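PDB 2DGB: hypothetical protein PurS from Thermus thermophilus, which is of unknown function but belongs to the PurS family of small alpha/beta proteins, with two helices and a three-stranded antiparallel sheet and two chains in the assembly. Local coordinates for residues L67-P70 with V71-V74. Numbering follows the deposited sequence.
Sequences LANP and VMEV
The side chain of E73 folds back along N69, its CG packing 3.9 Å from N69 CB, at the tight turn that carries the chain from helix 53-67 into strand 73-83. Residues 69-73 form an alpha-turn, closed by the 2.8 Å hydrogen bond from E73 N to N69 O; a weak bond from M72 N to the same oxygen lies within it. P70 and V71 hold the backbone angles of a type I turn. Proline suits the first of these corner positions because its ring already restricts phi to the value needed and it has no N-H left to satisfy.

N69 adds an Asx motif. Its CG stands anti to the backbone N (chi1 178°), which swings OD1 forward over the amides of the bend. OD1 accepts from M72 N at 2.8 Å, the donor standing above the carbonyl plane, and more weakly from V71 N, so one short polar side chain covers two successive N-H groups. The amide of N69 and the M72 side chain pass at a slant, N69 CG 3.9 Å from M72 CB.

K13, just after strand 3-12, reaches the bend twice: its NZ hydrogen-bonds P70 O, and its backbone pairs with M72. A68, the first residue to leave the helix, turns its methyl inward onto E73 and I10.

Glutamate has the reach to close the loop the other way: extended beyond CG, E73 brings the anti lone pair of OE1 to N69 N, 2.7 Å away in a nearly straight bond of 167°.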
ATOM      1  N   LEU A  67       4.606 -12.899   4.811  1.00 18.15           N
ATOM      2  CA  LEU A  67       4.793 -12.412   3.449  1.00 18.25           C
ATOM      3  C   LEU A  67       5.934 -11.437   3.209  1.00 20.34           C
ATOM      4  O   LEU A  67       6.436 -11.347   2.086  1.00 19.85           O
ATOM      5  CB  LEU A  67       3.500 -11.775   2.943  1.00 15.39           C
ATOM      6  CG  LEU A  67       2.249 -12.651   2.961  1.00 15.77           C
ATOM      7  CD1 LEU A  67       1.109 -11.858   2.356  1.00 17.42           C
ATOM      8  CD2 LEU A  67       2.481 -13.934   2.179  1.00 13.55           C
ATOM      9  N   ALA A  68       6.337 -10.695   4.237  1.00 18.12           N
ATOM     10  CA  ALA A  68       7.424  -9.732   4.076  1.00 19.76           C
ATOM     11  C   ALA A  68       8.789 -10.387   4.248  1.00 19.52           C
ATOM     12  O   ALA A  68       8.937 -11.313   5.034  1.00 18.57           O
ATOM     13  CB  ALA A  68       7.273  -8.594   5.085  1.00 18.48           C
ATOM     14  N   ASN A  69       9.777  -9.905   3.499  1.00 20.87           N
ATOM     15  CA  ASN A  69      11.147 -10.411   3.605  1.00 21.35           C
ATOM     16  C   ASN A  69      11.653  -9.889   4.950  1.00 21.17           C
ATOM     17  O   ASN A  69      11.785  -8.687   5.144  1.00 20.24           O
ATOM     18  CB  ASN A  69      12.002  -9.845   2.467  1.00 22.52           C
ATOM     19  CG  ASN A  69      13.454 -10.286   2.546  1.00 21.22           C
ATOM     20  OD1 ASN A  69      14.136 -10.074   3.550  1.00 21.46           O
ATOM     21  ND2 ASN A  69      13.932 -10.901   1.477  1.00 25.29           N
ATOM     22  N   PRO A  70      11.954 -10.788   5.894  1.00 23.06           N
ATOM     23  CA  PRO A  70      12.432 -10.377   7.219  1.00 23.80           C
ATOM     24  C   PRO A  70      13.634  -9.438   7.238  1.00 23.83           C
ATOM     25  O   PRO A  70      13.709  -8.525   8.057  1.00 23.41           O
ATOM     26  CB  PRO A  70      12.730 -11.709   7.904  1.00 24.38           C
ATOM     27  CG  PRO A  70      13.173 -12.567   6.765  1.00 25.87           C
ATOM     28  CD  PRO A  70      12.149 -12.236   5.695  1.00 25.09           C
ATOM     29  N   VAL A  71      14.574  -9.652   6.327  1.00 25.25           N
ATOM     30  CA  VAL A  71      15.765  -8.825   6.301  1.00 24.71           C
ATOM     31  C   VAL A  71      15.656  -7.547   5.473  1.00 24.67           C
ATOM     32  O   VAL A  71      16.289  -6.545   5.795  1.00 26.30           O
ATOM     33  CB  VAL A  71      16.972  -9.635   5.792  1.00 26.85           C
ATOM     34  CG1 VAL A  71      18.207  -8.750   5.747  1.00 27.33           C
ATOM     35  CG2 VAL A  71      17.212 -10.838   6.701  1.00 26.08           C
HETATM   36  N   MSE A  72      14.835  -7.563   4.432  1.00 23.25           N
HETATM   37  CA  MSE A  72      14.735  -6.398   3.566  1.00 23.96           C
HETATM   38  C   MSE A  72      13.442  -5.608   3.528  1.00 22.02           C
HETATM   39  O   MSE A  72      13.395  -4.548   2.914  1.00 22.27           O
HETATM   40  CB  MSE A  72      15.091  -6.806   2.148  1.00 26.50           C
HETATM   41  CG  MSE A  72      16.536  -7.199   1.996  1.00 35.97           C
HETATM   42 SE   MSE A  72      16.839  -7.814   0.215  1.00 49.01          SE
HETATM   43  CE  MSE A  72      16.414  -6.185  -0.739  1.00 41.75           C
ATOM     44  N   GLU A  73      12.399  -6.117   4.167  1.00 19.13           N
ATOM     45  CA  GLU A  73      11.122  -5.426   4.180  1.00 18.84           C
ATOM     46  C   GLU A  73      10.548  -5.356   5.583  1.00 18.80           C
ATOM     47  O   GLU A  73      11.012  -6.033   6.498  1.00 16.90           O
ATOM     48  CB  GLU A  73      10.108  -6.152   3.292  1.00 19.03           C
ATOM     49  CG  GLU A  73      10.493  -6.282   1.836  1.00 18.65           C
ATOM     50  CD  GLU A  73       9.464  -7.064   1.052  1.00 17.13           C
ATOM     51  OE1 GLU A  73       9.136  -8.194   1.463  1.00 15.73           O
ATOM     52  OE2 GLU A  73       8.980  -6.550   0.031  1.00 15.31           O
ATOM     53  N   VAL A  74       9.527  -4.524   5.726  1.00 18.25           N
ATOM     54  CA  VAL A  74       8.813  -4.357   6.979  1.00 18.49           C
ATOM     55  C   VAL A  74       7.345  -4.305   6.576  1.00 20.13           C
ATOM     56  O   VAL A  74       7.014  -3.829   5.486  1.00 19.04           O
ATOM     57  CB  VAL A  74       9.183  -3.035   7.688  1.00 19.54           C
ATOM     58  CG1 VAL A  74      10.638  -3.075   8.149  1.00 21.04           C
ATOM     59  CG2 VAL A  74       8.950  -1.864   6.754  1.00 18.03           C
TER